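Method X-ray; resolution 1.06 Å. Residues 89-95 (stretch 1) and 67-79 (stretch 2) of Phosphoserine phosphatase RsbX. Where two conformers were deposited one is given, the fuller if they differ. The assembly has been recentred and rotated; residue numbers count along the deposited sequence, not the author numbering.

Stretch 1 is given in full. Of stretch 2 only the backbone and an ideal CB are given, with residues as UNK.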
# COMPACT_ATOMS: atom_id res chain seq x y z
N THR A 89 9.61 -5.74 1.76
CA THR A 89 9.36 -4.32 1.72
C THR A 89 7.88 -4.08 2.04
O THR A 89 7.04 -4.93 1.71
CB THR A 89 9.84 -3.68 0.41
OG1 THR A 89 9.05 -4.28 -0.65
CG2 THR A 89 11.30 -3.89 0.18
N ALA A 90 7.53 -2.98 2.72
CA ALA A 90 6.16 -2.83 3.14
C ALA A 90 5.84 -1.37 3.46
O ALA A 90 6.72 -0.60 3.86
CB ALA A 90 5.89 -3.64 4.43
N SER A 91 4.57 -1.04 3.33
CA SER A 91 4.01 0.26 3.62
C SER A 91 2.73 0.09 4.34
O SER A 91 1.89 -0.76 3.99
CB SER A 91 3.77 1.03 2.36
OG SER A 91 5.03 1.22 1.69
N ILE A 92 2.51 0.90 5.40
CA ILE A 92 1.33 0.83 6.23
C ILE A 92 0.73 2.23 6.37
O ILE A 92 1.43 3.19 6.67
CB ILE A 92 1.64 0.30 7.63
CG1 ILE A 92 2.30 -1.09 7.51
CG2 ILE A 92 0.35 0.11 8.46
CD1 ILE A 92 2.69 -1.71 8.89
N LEU A 93 -0.57 2.34 6.09
CA LEU A 93 -1.33 3.58 6.09
C LEU A 93 -2.53 3.44 7.00
O LEU A 93 -3.31 2.50 6.87
CB LEU A 93 -1.79 3.88 4.68
CG LEU A 93 -2.68 5.10 4.45
CD1 LEU A 93 -1.96 6.40 4.79
CD2 LEU A 93 -3.22 5.15 3.05
N LYS A 94 -2.75 4.42 7.87
CA LYS A 94 -3.97 4.54 8.65
C LYS A 94 -4.60 5.89 8.37
O LYS A 94 -3.89 6.89 8.19
CB LYS A 94 -3.70 4.37 10.14
CG LYS A 94 -3.48 2.91 10.58
CD LYS A 94 -3.00 2.75 12.02
CE LYS A 94 -3.99 3.30 13.05
NZ LYS A 94 -5.13 2.44 13.30
N ILE A 95 -5.92 5.93 8.35
CA ILE A 95 -6.68 7.15 8.10
C ILE A 95 -7.76 7.28 9.14
O ILE A 95 -8.52 6.35 9.37
CB ILE A 95 -7.26 7.22 6.69
CG1 ILE A 95 -6.22 6.92 5.63
CG2 ILE A 95 -7.98 8.54 6.54
CD1 ILE A 95 -6.73 6.91 4.17
N UNK A 67 -4.31 -3.67 13.98
CA UNK A 67 -4.76 -2.49 13.24
C UNK A 67 -4.95 -1.28 14.15
O UNK A 67 -4.87 -0.15 13.69
CB UNK A 67 -6.07 -2.80 12.51
N UNK A 68 -5.38 -1.50 15.41
CA UNK A 68 -5.62 -0.34 16.29
C UNK A 68 -4.36 0.33 16.77
O UNK A 68 -4.44 1.47 17.26
CB UNK A 68 -6.44 -0.77 17.51
N UNK A 69 -3.22 -0.31 16.63
CA UNK A 69 -1.95 0.32 17.06
C UNK A 69 -1.51 1.40 16.10
O UNK A 69 -1.94 1.45 14.94
CB UNK A 69 -0.84 -0.73 17.19
N UNK A 70 -0.58 2.22 16.53
CA UNK A 70 0.01 3.21 15.60
C UNK A 70 0.86 2.51 14.55
O UNK A 70 1.38 1.43 14.72
CB UNK A 70 0.86 4.23 16.36
N UNK A 71 0.99 3.18 13.39
CA UNK A 71 1.71 2.57 12.27
C UNK A 71 3.11 2.10 12.58
O UNK A 71 3.54 1.06 12.14
CB UNK A 71 1.78 3.57 11.11
N UNK A 72 3.84 2.86 13.39
CA UNK A 72 5.18 2.50 13.73
C UNK A 72 5.20 1.27 14.65
O UNK A 72 6.12 0.44 14.56
CB UNK A 72 5.89 3.69 14.39
N UNK A 73 4.23 1.16 15.54
CA UNK A 73 4.12 -0.07 16.32
C UNK A 73 3.84 -1.30 15.47
O UNK A 73 4.44 -2.35 15.66
CB UNK A 73 3.02 0.08 17.37
N UNK A 74 2.94 -1.13 14.53
CA UNK A 74 2.57 -2.23 13.66
C UNK A 74 3.80 -2.66 12.83
O UNK A 74 4.14 -3.85 12.71
CB UNK A 74 1.41 -1.83 12.75
N UNK A 75 4.52 -1.67 12.24
CA UNK A 75 5.64 -2.02 11.38
C UNK A 75 6.75 -2.70 12.15
O UNK A 75 7.43 -3.56 11.60
CB UNK A 75 6.18 -0.77 10.68
N UNK A 76 6.92 -2.33 13.44
CA UNK A 76 7.96 -3.01 14.23
C UNK A 76 7.57 -4.46 14.54
O UNK A 76 8.47 -5.31 14.53
CB UNK A 76 8.21 -2.25 15.53
N UNK A 77 6.30 -4.74 14.78
CA UNK A 77 5.91 -6.12 14.88
C UNK A 77 6.23 -6.88 13.60
O UNK A 77 6.63 -8.05 13.63
CB UNK A 77 4.42 -6.22 15.20
N UNK A 78 5.93 -6.23 12.48
CA UNK A 78 6.25 -6.82 11.17
C UNK A 78 7.74 -7.09 11.05
O UNK A 78 8.14 -8.19 10.64
CB UNK A 78 5.79 -5.90 10.04
N UNK A 79 8.57 -6.12 11.45
CA UNK A 79 10.00 -6.33 11.39
C UNK A 79 10.46 -7.54 12.23
O UNK A 79 11.22 -8.36 11.78
CB UNK A 79 10.72 -5.06 11.86

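Stretch 1 is a strand, and stretch 2 is a loop leading into a helix that runs nearly antiparallel to it, at 152°. The strand turns A90, I92 and K94 toward the helix. The helix therefore meets a small residue, a branched apolar one and a long amine.

Position 67 has helical backbone angles, and its ideal CB points sideways, 5.4 Å from K94 NZ. The carbonyl does the work here: K94 NZ donates a hydrogen bond to O of residue 67 at 2.6 Å. Any residue could supply that oxygen, so the bond says nothing about the side chain, and with CB sideways many would suit. It is A67, whose methyl adds little.

Position 68 points away from the strand. A polar residue would fit. It is S68.

At position 69 phi/psi is -75/165, so the chain is extended. CB points sideways and finds nothing of the strand within 5.5 Å. The O of residue 69 sits 3.3 Å from K94 CE. Many side chains would do. It is E69, whose end leads away.

Position 70 points away, is also extended, and comes right before the helix. Free amides at a helix start favour Asp, Asn, Ser or Thr. The residue is D70, the N-cap: D70 OD2 accepts from N of residue 73 at 3.0 Å.

Position 71 faces the strand. The CA of residue 71 is 6.3 Å from I92 CA. Its ideal CB is 4.5 Å from I92 O and 4.9 Å from K94 CD. A medium apolar residue, such as Val, Ile or Leu, would suit. It is V71, in the m rotamer. V71 CG1 lies 3.9 Å from I92 CG2 and 3.7 Å from K94 CD, so it packs on both the isoleucine and the aliphatic part of the lysine.

Position 72 points away and 73 is out of reach of the strand; polar residues suit both. They are E72, bonded elsewhere in the structure, and S73, whose OG donates to E69 OE1 at 2.6 Å.

Position 74 points toward the strand, its ideal CB 4.1 Å from I92 CD1. An apolar side chain is expected. It is I74: I74 CG2 reaches I92 CD1 at 3.6 Å, while I74 CD1 lies 4.3 Å from K94 CD.

Position 75 also points toward it, with ideal CB 4.0 Å from I92 CD1. Leu, Ile, Val or Met would suit. It is I75, with I75 CB 3.9 Å from I92 CD1. I75 CD1 extends to 4.4 Å from A90 O, beside the small residue.

Positions 76 and 77 are out of reach, so polar residues are plausible. They are E76 and R77. R77 NH2 forms a salt bridge with E69 OE2 at 2.8 Å, and R77 NE donates to E69 OE1 at 2.9 Å.

Position 78 points toward the strand, but its ideal CB is 5.3 Å from I92 CD1. Ala, Cys or Val would suit. It is C78, with C78 SG 4.4 Å from I92 CD1.

Position 79 is out of reach. It is N79, bonded elsewhere.

Stretch 2 (67-79) ASEDVESIIERCN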
# COMPACT_ATOMS: atom_id res chain seq x y z
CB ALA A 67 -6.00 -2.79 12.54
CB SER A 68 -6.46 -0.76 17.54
OG SER A 68 -5.70 -1.56 18.41
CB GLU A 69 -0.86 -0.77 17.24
CG GLU A 69 -1.24 -1.77 18.34
CD GLU A 69 -0.14 -2.78 18.68
OE1 GLU A 69 0.94 -2.78 18.03
OE2 GLU A 69 -0.39 -3.54 19.66
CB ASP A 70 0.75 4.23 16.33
CG ASP A 70 1.82 3.69 17.01
OD1 ASP A 70 1.63 3.06 18.05
OD2 ASP A 70 2.92 3.69 16.51
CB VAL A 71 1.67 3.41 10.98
CG1 VAL A 71 0.24 3.51 10.41
CG2 VAL A 71 2.25 4.83 11.20
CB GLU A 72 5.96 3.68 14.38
CG GLU A 72 7.35 3.52 14.46
CD GLU A 72 8.13 4.87 14.66
OE1 GLU A 72 7.77 6.00 14.06
OE2 GLU A 72 9.12 4.69 15.40
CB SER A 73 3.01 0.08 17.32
OG SER A 73 2.90 -1.10 18.12
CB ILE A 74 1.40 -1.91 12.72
CG1 ILE A 74 0.16 -1.53 13.55
CG2 ILE A 74 1.14 -3.10 11.79
CD1 ILE A 74 -1.00 -1.04 12.70
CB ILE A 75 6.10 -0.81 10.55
CG1 ILE A 75 6.76 -1.35 9.25
CG2 ILE A 75 6.99 0.08 11.32
CD1 ILE A 75 7.07 -0.18 8.23
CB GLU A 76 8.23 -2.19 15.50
CG GLU A 76 9.12 -2.92 16.47
CD GLU A 76 10.49 -3.35 15.96
OE1 GLU A 76 10.96 -2.86 14.81
OE2 GLU A 76 11.11 -4.15 16.67
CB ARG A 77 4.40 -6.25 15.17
CG ARG A 77 3.97 -5.73 16.52
CD ARG A 77 2.49 -5.98 16.74
NE ARG A 77 1.98 -5.48 18.00
CZ ARG A 77 1.97 -6.15 19.14
NH1 ARG A 77 2.52 -7.35 19.26
NH2 ARG A 77 1.39 -5.61 20.21
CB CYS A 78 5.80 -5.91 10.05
SG CYS A 78 3.98 -5.78 9.91
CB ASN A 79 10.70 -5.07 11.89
CG ASN A 79 12.17 -5.07 11.59
OD1 ASN A 79 12.58 -5.45 10.53
ND2 ASN A 79 12.97 -4.76 12.62
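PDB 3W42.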